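Local structure of proteolytically activated form of PPO4 Tyrosinase (Agaricus bisporus var. bisporus H97, 4OUA) at residues T29-A34 / I108-F112; L126-Y130 / N348-D353; W131-F135 / R375-I379; L291-P297 / V365-N370. The protein hydroxylates monophenols to o-diphenols and oxidises these to reactive o-quinones at a pair of copper ions, the initial step of melanin synthesis. Residues are numbered along the deposited sequence.

Contact 1. Residues T29-A34 / I108-F112; sequences TLYIRA and IAKKF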
# COMPACT_ATOMS: atom_id res chain seq x y z
N THR A 29 7.11 15.57 -8.28
CA THR A 29 6.71 15.82 -9.66
C THR A 29 6.54 14.52 -10.43
O THR A 29 5.56 14.35 -11.16
CB THR A 29 7.74 16.70 -10.40
OG1 THR A 29 7.71 18.03 -9.87
CG2 THR A 29 7.43 16.74 -11.88
N LEU A 30 7.49 13.61 -10.27
CA LEU A 30 7.45 12.33 -10.97
C LEU A 30 6.28 11.49 -10.51
O LEU A 30 5.68 10.75 -11.30
CB LEU A 30 8.76 11.57 -10.78
CG LEU A 30 9.98 12.08 -11.56
CD1 LEU A 30 11.20 11.21 -11.30
CD2 LEU A 30 9.66 12.13 -13.05
N TYR A 31 5.95 11.60 -9.23
CA TYR A 31 4.86 10.82 -8.65
C TYR A 31 3.50 11.33 -9.14
O TYR A 31 2.63 10.53 -9.48
CB TYR A 31 4.92 10.87 -7.12
CG TYR A 31 4.02 9.87 -6.44
CD1 TYR A 31 4.39 8.54 -6.31
CD2 TYR A 31 2.79 10.26 -5.92
CE1 TYR A 31 3.56 7.62 -5.69
CE2 TYR A 31 1.95 9.35 -5.30
CZ TYR A 31 2.35 8.03 -5.19
OH TYR A 31 1.52 7.12 -4.57
N ILE A 32 3.34 12.64 -9.19
CA ILE A 32 2.10 13.25 -9.66
C ILE A 32 1.88 12.99 -11.15
O ILE A 32 0.75 12.79 -11.59
CB ILE A 32 2.09 14.77 -9.41
CG1 ILE A 32 2.27 15.08 -7.92
CG2 ILE A 32 0.81 15.39 -9.94
CD1 ILE A 32 1.17 14.53 -7.05
N ARG A 33 2.97 13.00 -11.91
CA ARG A 33 2.89 12.73 -13.34
C ARG A 33 2.60 11.25 -13.61
O ARG A 33 1.71 10.92 -14.40
CB ARG A 33 4.19 13.14 -14.04
CG ARG A 33 4.43 14.64 -14.08
CD ARG A 33 3.31 15.37 -14.81
NE ARG A 33 3.70 16.71 -15.22
CZ ARG A 33 2.88 17.58 -15.81
NH1 ARG A 33 1.62 17.26 -16.05
NH2 ARG A 33 3.33 18.78 -16.15
N ALA A 34 3.36 10.37 -12.96
CA ALA A 34 3.24 8.94 -13.20
C ALA A 34 1.91 8.39 -12.69
O ALA A 34 1.32 7.50 -13.31
CB ALA A 34 4.40 8.20 -12.55
N ILE A 108 8.05 9.50 -18.07
CA ILE A 108 7.84 10.88 -17.67
C ILE A 108 9.16 11.65 -17.67
O ILE A 108 9.22 12.79 -18.13
CB ILE A 108 7.21 10.97 -16.27
CG1 ILE A 108 5.82 10.34 -16.27
CG2 ILE A 108 7.14 12.42 -15.81
CD1 ILE A 108 4.86 10.96 -17.25
N ALA A 109 10.21 11.01 -17.17
CA ALA A 109 11.52 11.63 -17.04
C ALA A 109 12.16 11.92 -18.39
O ALA A 109 13.16 12.63 -18.46
CB ALA A 109 12.43 10.76 -16.20
N LYS A 110 11.59 11.36 -19.45
CA LYS A 110 12.10 11.57 -20.80
C LYS A 110 11.43 12.77 -21.47
O LYS A 110 11.92 13.28 -22.48
CB LYS A 110 11.90 10.32 -21.66
CG LYS A 110 12.54 9.07 -21.08
CD LYS A 110 13.99 9.33 -20.69
CE LYS A 110 14.58 8.15 -19.92
NZ LYS A 110 15.95 8.45 -19.43
N LYS A 111 10.32 13.22 -20.89
CA LYS A 111 9.59 14.36 -21.43
C LYS A 111 10.21 15.68 -20.98
O LYS A 111 9.92 16.73 -21.55
CB LYS A 111 8.12 14.30 -21.01
CG LYS A 111 7.37 13.09 -21.53
CD LYS A 111 5.89 13.16 -21.16
CE LYS A 111 5.16 11.91 -21.60
NZ LYS A 111 5.72 10.69 -20.94
N PHE A 112 11.04 15.62 -19.95
CA PHE A 112 11.72 16.82 -19.47
C PHE A 112 12.75 17.29 -20.49
O PHE A 112 13.48 16.49 -21.07
CB PHE A 112 12.39 16.55 -18.12
CG PHE A 112 11.42 16.44 -16.98
CD1 PHE A 112 10.88 15.21 -16.63
CD2 PHE A 112 11.04 17.56 -16.25
CE1 PHE A 112 9.98 15.10 -15.58
CE2 PHE A 112 10.15 17.46 -15.21
CZ PHE A 112 9.62 16.22 -14.87

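Contact 2. Residues L126-Y130 / N348-D353; sequences LRQPY and NYSYPD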
# COMPACT_ATOMS: atom_id res chain seq x y z
N LEU A 126 13.00 6.48 -7.48
CA LEU A 126 11.61 6.64 -7.07
C LEU A 126 11.05 5.37 -6.43
O LEU A 126 11.13 4.28 -7.00
CB LEU A 126 10.74 7.05 -8.25
CG LEU A 126 9.27 7.29 -7.91
CD1 LEU A 126 9.14 8.35 -6.83
CD2 LEU A 126 8.49 7.69 -9.15
N ARG A 127 10.47 5.53 -5.24
CA ARG A 127 9.85 4.42 -4.52
C ARG A 127 8.55 4.89 -3.89
O ARG A 127 8.33 6.09 -3.72
CB ARG A 127 10.79 3.88 -3.45
CG ARG A 127 12.12 3.34 -3.97
CD ARG A 127 11.92 2.07 -4.78
NE ARG A 127 13.20 1.44 -5.11
CZ ARG A 127 13.96 1.79 -6.15
NH1 ARG A 127 13.57 2.77 -6.95
NH2 ARG A 127 15.10 1.17 -6.38
N GLN A 128 7.68 3.95 -3.53
CA GLN A 128 6.40 4.30 -2.94
C GLN A 128 6.56 4.83 -1.51
O GLN A 128 6.96 4.09 -0.61
CB GLN A 128 5.46 3.08 -2.94
CG GLN A 128 4.12 3.34 -2.27
CD GLN A 128 3.34 4.47 -2.92
OE1 GLN A 128 2.85 5.37 -2.24
NE2 GLN A 128 3.21 4.42 -4.24
N PRO A 129 6.24 6.11 -1.31
CA PRO A 129 6.31 6.74 0.02
C PRO A 129 5.31 6.13 0.99
O PRO A 129 4.31 5.56 0.56
CB PRO A 129 5.97 8.21 -0.27
CG PRO A 129 5.14 8.16 -1.51
CD PRO A 129 5.73 7.04 -2.33
N TYR A 130 5.58 6.23 2.29
CA TYR A 130 4.70 5.64 3.29
C TYR A 130 4.06 6.70 4.16
O TYR A 130 4.63 7.76 4.41
CB TYR A 130 5.46 4.63 4.15
CG TYR A 130 6.58 5.22 4.98
CD1 TYR A 130 6.32 5.81 6.21
CD2 TYR A 130 7.90 5.18 4.54
CE1 TYR A 130 7.34 6.35 6.97
CE2 TYR A 130 8.92 5.72 5.30
CZ TYR A 130 8.63 6.30 6.51
OH TYR A 130 9.65 6.84 7.27
N ASN A 348 14.37 -4.40 -4.29
CA ASN A 348 15.06 -3.13 -4.48
C ASN A 348 14.48 -1.96 -3.68
O ASN A 348 14.39 -0.84 -4.19
CB ASN A 348 15.08 -2.76 -5.97
CG ASN A 348 16.38 -3.14 -6.64
OD1 ASN A 348 17.23 -3.81 -6.05
ND2 ASN A 348 16.55 -2.70 -7.89
N TYR A 349 14.08 -2.22 -2.44
CA TYR A 349 13.60 -1.15 -1.59
C TYR A 349 13.96 -1.36 -0.13
O TYR A 349 14.43 -2.43 0.26
CB TYR A 349 12.08 -0.99 -1.74
CG TYR A 349 11.25 -2.01 -1.00
CD1 TYR A 349 10.78 -1.76 0.28
CD2 TYR A 349 10.92 -3.23 -1.58
CE1 TYR A 349 10.02 -2.68 0.97
CE2 TYR A 349 10.16 -4.16 -0.91
CZ TYR A 349 9.71 -3.88 0.37
OH TYR A 349 8.95 -4.81 1.04
N SER A 350 13.74 -0.33 0.68
CA SER A 350 14.02 -0.37 2.10
C SER A 350 13.46 0.88 2.77
O SER A 350 12.85 1.72 2.10
CB SER A 350 15.52 -0.49 2.37
OG SER A 350 15.80 -0.50 3.76
N TYR A 351 13.67 1.01 4.07
CA TYR A 351 13.15 2.15 4.80
C TYR A 351 14.26 2.91 5.52
O TYR A 351 15.23 2.30 5.98
CB TYR A 351 12.07 1.70 5.79
CG TYR A 351 10.92 1.00 5.12
CD1 TYR A 351 9.85 1.71 4.60
CD2 TYR A 351 10.90 -0.38 4.98
CE1 TYR A 351 8.79 1.08 3.97
CE2 TYR A 351 9.85 -1.03 4.36
CZ TYR A 351 8.80 -0.30 3.86
OH TYR A 351 7.75 -0.93 3.23
N PRO A 352 14.11 4.24 5.62
CA PRO A 352 15.12 5.13 6.20
C PRO A 352 15.34 4.89 7.69
O PRO A 352 16.29 5.43 8.26
CB PRO A 352 14.53 6.52 5.95
CG PRO A 352 13.07 6.30 5.80
CD PRO A 352 12.93 4.97 5.14
N ASP A 353 14.48 4.09 8.31
CA ASP A 353 14.61 3.76 9.73
C ASP A 353 15.87 2.96 10.00
O ASP A 353 16.34 2.90 11.14
CB ASP A 353 13.38 2.97 10.21
CG ASP A 353 12.07 3.66 9.86
OD1 ASP A 353 11.57 3.44 8.74
OD2 ASP A 353 11.55 4.42 10.70

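Contact 3. Residues W131-F135 / R375-I379; sequences WDTGF and RRYGI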
# COMPACT_ATOMS: atom_id res chain seq x y z
N TRP A 131 2.85 6.40 4.63
CA TRP A 131 2.08 7.30 5.47
C TRP A 131 2.20 6.88 6.94
O TRP A 131 1.50 5.98 7.40
CB TRP A 131 0.61 7.29 5.03
CG TRP A 131 -0.31 8.14 5.84
CD1 TRP A 131 0.02 9.17 6.67
CD2 TRP A 131 -1.74 8.02 5.90
NE1 TRP A 131 -1.11 9.70 7.25
CE2 TRP A 131 -2.20 9.01 6.79
CE3 TRP A 131 -2.67 7.17 5.30
CZ2 TRP A 131 -3.55 9.17 7.08
CZ3 TRP A 131 -4.01 7.33 5.59
CH2 TRP A 131 -4.43 8.33 6.47
N ASP A 132 3.11 7.53 7.66
CA ASP A 132 3.37 7.19 9.06
C ASP A 132 2.18 7.54 9.95
O ASP A 132 2.21 8.54 10.67
CB ASP A 132 4.63 7.90 9.55
CG ASP A 132 5.26 7.22 10.75
OD1 ASP A 132 4.55 6.51 11.48
OD2 ASP A 132 6.48 7.41 10.96
N THR A 133 1.15 6.71 9.91
CA THR A 133 -0.09 6.97 10.63
C THR A 133 0.09 6.93 12.14
O THR A 133 -0.67 7.56 12.88
CB THR A 133 -1.18 5.96 10.23
OG1 THR A 133 -0.79 4.64 10.63
CG2 THR A 133 -1.39 5.97 8.72
N GLY A 134 1.09 6.18 12.60
CA GLY A 134 1.34 6.03 14.02
C GLY A 134 2.01 7.23 14.66
O GLY A 134 1.96 7.41 15.88
N PHE A 135 2.66 8.05 13.84
CA PHE A 135 3.36 9.23 14.34
C PHE A 135 2.70 10.52 13.87
O PHE A 135 2.72 11.53 14.57
CB PHE A 135 4.83 9.20 13.91
CG PHE A 135 5.61 10.40 14.36
CD1 PHE A 135 6.20 10.44 15.61
CD2 PHE A 135 5.75 11.50 13.53
CE1 PHE A 135 6.91 11.55 16.02
CE2 PHE A 135 6.46 12.61 13.94
CZ PHE A 135 7.04 12.63 15.19
N ARG A 375 10.90 5.65 21.18
CA ARG A 375 11.02 7.10 21.13
C ARG A 375 9.98 7.74 20.22
O ARG A 375 9.64 8.91 20.38
CB ARG A 375 12.43 7.48 20.67
CG ARG A 375 12.61 8.93 20.29
CD ARG A 375 14.07 9.25 20.03
NE ARG A 375 14.71 8.23 19.19
CZ ARG A 375 15.62 7.37 19.62
NH1 ARG A 375 16.01 7.39 20.89
NH2 ARG A 375 16.14 6.48 18.79
N ARG A 376 9.46 6.97 19.27
CA ARG A 376 8.54 7.51 18.27
C ARG A 376 7.08 7.19 18.56
O ARG A 376 6.20 8.03 18.35
CB ARG A 376 8.92 7.00 16.88
CG ARG A 376 8.13 7.64 15.74
CD ARG A 376 8.74 7.29 14.39
NE ARG A 376 8.06 7.95 13.28
CZ ARG A 376 8.35 9.18 12.85
NH1 ARG A 376 9.30 9.88 13.44
NH2 ARG A 376 7.68 9.70 11.83
N TYR A 377 6.81 5.98 19.05
CA TYR A 377 5.43 5.56 19.29
C TYR A 377 5.16 5.27 20.76
O TYR A 377 4.09 4.77 21.11
CB TYR A 377 5.11 4.32 18.45
CG TYR A 377 5.40 4.49 16.98
CD1 TYR A 377 4.52 5.19 16.16
CD2 TYR A 377 6.54 3.94 16.41
CE1 TYR A 377 4.78 5.35 14.81
CE2 TYR A 377 6.80 4.09 15.06
CZ TYR A 377 5.92 4.80 14.27
OH TYR A 377 6.19 4.95 12.93
N GLY A 378 6.12 5.59 21.62
CA GLY A 378 5.97 5.35 23.04
C GLY A 378 5.97 6.63 23.86
O GLY A 378 6.12 6.58 25.08
N ILE A 379 5.79 7.77 23.21
CA ILE A 379 5.77 9.05 23.90
C ILE A 379 4.49 9.83 23.59
O ILE A 379 3.64 9.36 22.84
CB ILE A 379 7.00 9.91 23.55
CG1 ILE A 379 6.98 10.31 22.08
CG2 ILE A 379 8.28 9.16 23.88
CD1 ILE A 379 8.13 11.21 21.68

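Contact 4. Residues L291-P297 / V365-N370; sequences LWQALYP and VRDYIN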
# COMPACT_ATOMS: atom_id res chain seq x y z
N LEU A 291 10.07 -3.17 10.50
CA LEU A 291 10.45 -2.79 11.86
C LEU A 291 10.26 -3.96 12.83
O LEU A 291 11.12 -4.22 13.67
CB LEU A 291 9.64 -1.59 12.33
CG LEU A 291 9.98 -0.23 11.72
CD1 LEU A 291 9.12 0.87 12.32
CD2 LEU A 291 11.46 0.08 11.90
N TRP A 292 9.13 -4.65 12.69
CA TRP A 292 8.83 -5.80 13.52
C TRP A 292 9.86 -6.91 13.32
O TRP A 292 10.24 -7.58 14.27
CB TRP A 292 7.42 -6.31 13.22
CG TRP A 292 7.09 -7.60 13.90
CD1 TRP A 292 6.54 -7.76 15.14
CD2 TRP A 292 7.26 -8.92 13.37
NE1 TRP A 292 6.37 -9.09 15.42
CE2 TRP A 292 6.81 -9.82 14.35
CE3 TRP A 292 7.76 -9.42 12.16
CZ2 TRP A 292 6.84 -11.20 14.16
CZ3 TRP A 292 7.79 -10.79 11.98
CH2 TRP A 292 7.33 -11.67 12.97
N GLN A 293 10.30 -7.08 12.08
CA GLN A 293 11.34 -8.06 11.77
C GLN A 293 12.62 -7.77 12.53
O GLN A 293 13.35 -8.69 12.91
CB GLN A 293 11.62 -8.09 10.26
CG GLN A 293 10.50 -8.68 9.42
CD GLN A 293 10.80 -8.59 7.93
OE1 GLN A 293 9.99 -8.10 7.15
NE2 GLN A 293 11.97 -9.07 7.53
N ALA A 294 12.90 -6.49 12.75
CA ALA A 294 14.10 -6.08 13.46
C ALA A 294 14.03 -6.49 14.93
O ALA A 294 15.05 -6.83 15.53
CB ALA A 294 14.30 -4.57 13.34
N LEU A 295 12.83 -6.47 15.49
CA LEU A 295 12.64 -6.84 16.89
C LEU A 295 12.51 -8.35 17.05
O LEU A 295 13.00 -8.92 18.03
CB LEU A 295 11.39 -6.16 17.46
CG LEU A 295 11.41 -4.63 17.52
CD1 LEU A 295 10.14 -4.11 18.18
CD2 LEU A 295 12.65 -4.12 18.24
N TYR A 296 11.86 -9.00 16.09
CA TYR A 296 11.60 -10.44 16.18
C TYR A 296 12.21 -11.22 15.03
O TYR A 296 11.49 -11.82 14.24
CB TYR A 296 10.10 -10.70 16.24
CG TYR A 296 9.43 -10.18 17.49
CD1 TYR A 296 9.45 -10.91 18.67
CD2 TYR A 296 8.77 -8.95 17.49
CE1 TYR A 296 8.84 -10.44 19.81
CE2 TYR A 296 8.16 -8.47 18.63
CZ TYR A 296 8.20 -9.22 19.79
OH TYR A 296 7.58 -8.75 20.93
N PRO A 297 13.55 -11.23 14.93
CA PRO A 297 14.23 -11.98 13.87
C PRO A 297 14.02 -13.48 14.03
O PRO A 297 13.97 -13.98 15.16
CB PRO A 297 15.70 -11.61 14.06
CG PRO A 297 15.81 -11.24 15.50
CD PRO A 297 14.51 -10.58 15.85
N VAL A 365 20.98 -4.00 15.54
CA VAL A 365 19.80 -3.52 14.85
C VAL A 365 18.56 -3.59 15.75
O VAL A 365 17.76 -2.66 15.80
CB VAL A 365 19.53 -4.31 13.55
CG1 VAL A 365 18.19 -3.92 12.95
CG2 VAL A 365 20.65 -4.07 12.55
N ARG A 366 18.42 -4.71 16.46
CA ARG A 366 17.28 -4.92 17.34
C ARG A 366 17.24 -3.89 18.46
O ARG A 366 16.16 -3.52 18.94
CB ARG A 366 17.29 -6.33 17.91
CG ARG A 366 16.18 -6.60 18.92
CD ARG A 366 16.01 -8.09 19.18
NE ARG A 366 17.22 -8.71 19.72
CZ ARG A 366 17.38 -10.02 19.89
NH1 ARG A 366 16.41 -10.85 19.56
NH2 ARG A 366 18.52 -10.49 20.39
N ASP A 367 18.41 -3.43 18.89
CA ASP A 367 18.49 -2.44 19.95
C ASP A 367 18.26 -1.03 19.42
O ASP A 367 17.65 -0.20 20.09
CB ASP A 367 19.85 -2.52 20.66
CG ASP A 367 20.04 -3.83 21.40
OD1 ASP A 367 19.03 -4.42 21.82
OD2 ASP A 367 21.21 -4.26 21.55
N TYR A 368 18.75 -0.77 18.21
CA TYR A 368 18.57 0.53 17.57
C TYR A 368 17.11 0.75 17.21
O TYR A 368 16.54 1.81 17.50
CB TYR A 368 19.44 0.64 16.32
CG TYR A 368 19.31 1.96 15.60
CD1 TYR A 368 20.06 3.07 15.99
CD2 TYR A 368 18.44 2.11 14.53
CE1 TYR A 368 19.94 4.27 15.34
CE2 TYR A 368 18.31 3.31 13.87
CZ TYR A 368 19.07 4.39 14.28
OH TYR A 368 18.95 5.60 13.62
N ILE A 369 16.51 -0.24 16.57
CA ILE A 369 15.12 -0.15 16.14
C ILE A 369 14.17 -0.08 17.33
O ILE A 369 13.18 0.65 17.31
CB ILE A 369 14.73 -1.35 15.25
CG1 ILE A 369 15.61 -1.37 14.00
CG2 ILE A 369 13.27 -1.27 14.86
CD1 ILE A 369 15.52 -0.11 13.17
N ASN A 370 14.48 -0.84 18.38
CA ASN A 370 13.67 -0.84 19.59
C ASN A 370 13.63 0.55 20.23
O ASN A 370 12.57 1.03 20.62
CB ASN A 370 14.20 -1.86 20.60
CG ASN A 370 13.22 -2.12 21.72
OD1 ASN A 370 12.43 -3.06 21.66
ND2 ASN A 370 13.27 -1.30 22.76

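Contact 1. Residues T29-A34 / I108-F112
Ile-108, near the C-terminal end of helix 86-109, points its side chain at helix 25-39. Its CG2 lies 3.5 Å from Arg-33 CB and 3.7 Å from Leu-30 CD2, and its CG1 reaches 4.1 Å from Ala-34 N. The small Ala-34 keeps the backbones near each other, with 6.7 Å between the CA atoms of Ala-34 and Ile-108; its methyl also rests on Leu-101, Ala-104 and Ala-105 of helix 86-109. Ala-109 adds a looser touch, its CB 4.4 Å from Leu-30 CD2. Helix 86-109 carries the copper ligand His-90 near its other end, so helix 25-39 flanks this copper-binding helix of the type-3 copper core well away from the metals. Past Ala-109 the chain turns, with Lys-111 N hydrogen-bonded to Ile-108 O at 3.0 Å, and so swings Phe-112 back toward the first helix. The edge of the Phe-112 ring meets Thr-29, CZ to CG2 3.7 Å, while its CE1 lies 3.9 Å from Leu-30 CD2. Thr-29 meets the ring with its methyl, while OG1 is hydrogen-bonded to Thr-152 N and Glu-25 O; the Phe-112 ring also stacks with Trp-119 of helix 116-125.

Contact 2. Residues L126-Y130 / N348-D353
Arg-127 provides the polar link between these two pieces of chain. Its NE donates to the backbone carbonyl of Asn-348, NE to O 2.7 Å, and NH2 adds a weak bond to that same Asn-348 O at 3.1 Å. The rest of the guanidinium is used on other carbonyls: NH1 bonds to Leu-126 O at 2.9 Å and to Glu-124 O, and NH2 makes a further weak bond to Gly-11 O. A charged group is thus held in a buried position by main-chain oxygens. At the other end the contact is aromatic and apolar. The edge of the Tyr-351 ring points to the face of Tyr-130 in an offset edge-to-face pair, with centroids 6.0 Å apart and planes at 66°, and Pro-352 CD comes within 4.1 Å of Tyr-130 CE2. Tyr-130 OH stands 4.2 Å from Asp-353 OD1, too far for a hydrogen bond; Asp-353 OD2 forms a salt bridge with Arg-287 and a hydrogen bond with His-372. The Tyr-349 ring takes a cation-pi contact from Arg-15. Tyr-349, Ser-350 and Tyr-351 fit the Tyr-X-Tyr motif known from the tyrosinase family, found here where the chain pairs in parallel with strand 13-14; both tyrosine hydroxyls bond to Asp-286 OD2, holding this strand to helix 277-295, the helix of the copper ligand His-282, beside the copper-binding core.

Contact 3. Residues W131-F135 / R375-I379
Charge and hydrogen bonding centre on the buried carboxylate of Asp-132. Its OD2 forms a salt bridge with Arg-376, 2.7 Å to NH2 and 2.9 Å to NE, while Tyr-377 OH donates to its OD1 at 2.7 Å; Arg-287 of helix 277-295 adds a second salt bridge to OD2. Asp-132 is the middle residue of an inverse gamma turn, and the chain curls on so that Phe-135 N is hydrogen-bonded to Asp-132 O at 3.2 Å. Stacking comes next: the guanidinium of Arg-376 lies flat on the Phe-135 ring, planes at 17°, in a cation-pi contact with CZ 3.6 Å from the ring centroid. Van der Waals packing completes the set, with Tyr-377 CE1 against Gly-134 C at 3.4 Å and Phe-135 CB at 4.0 Å. A CB on Gly-134 would clash with that ring. Together these bonds fasten the loop between helices 116-125 and 141-144 to the end of helix 362-377, at the C-terminal tail of the activated enzyme, whose last residue, Ser-382, touches Phe-135.

Contact 4. Residues L291-P297 / V365-N370
This is a partly buried helix-helix contact at the periphery of the fold, where the C-terminal end of helix 277-295, the helix bearing the copper ligand His-282, meets helix 362-377. The axes of segments 291-295 and 365-370 approach to 8.6 Å at a crossing angle of -130°, so the helices run roughly antiparallel but clearly splayed. Ala-294 lets them come close: its CB sits 3.5 Å from Ile-369 CG1 and 4.0 Å from Val-365 CG1. Ile-369 also reaches the preceding turn, its CG2 3.7 Å from Leu-291 CD2. One residue on from Ala-294, Leu-295 places CD2 3.6 Å from Asn-370 OD1 and 4.5 Å from Ile-369 CG2. The backbones are nearest at Leu-295 and Arg-366, whose CA atoms lie 5.0 Å apart, and a CA-H...O contact joins Arg-366 CA to Ala-294 O at 3.4 Å. The aliphatic part of Arg-366 then follows the end of the first helix, its CD 3.3 Å from Leu-295 O, until NH1 stands 4.1 Å from Pro-297 CG. The NH2 of this exposed arginine has a long, weak ion pair with Asp-363 in its own helix. With no conventional hydrogen bond or salt bridge between the segments, the fit relies on apolar side chains and close van der Waals approach, and even the arginine contributes mainly its methylenes.

In the fold
The contacts spread from one flank of the molecule to the other: contact 1 lies about 36 Å from contact 4, centre to centre, while contacts 2, 3 and 4 sit 15 to 17 Å apart. Contact 1 closes first along the chain; contact 2 crosses both 3 and 4, and the span of contact 4 falls within that of contact 3. Tyr-31 and Leu-30 of contact 1 touch Gln-128, Pro-129 and Leu-126 of contact 2, whose segment 126-130 continues directly into 131-135. Asp-353 of contact 2 packs on Leu-291 and Ile-369 of contact 4, and contacts 3 and 4 share helix 362-377. The C-terminal part of the chain is thereby wrapped back onto the copper-binding core.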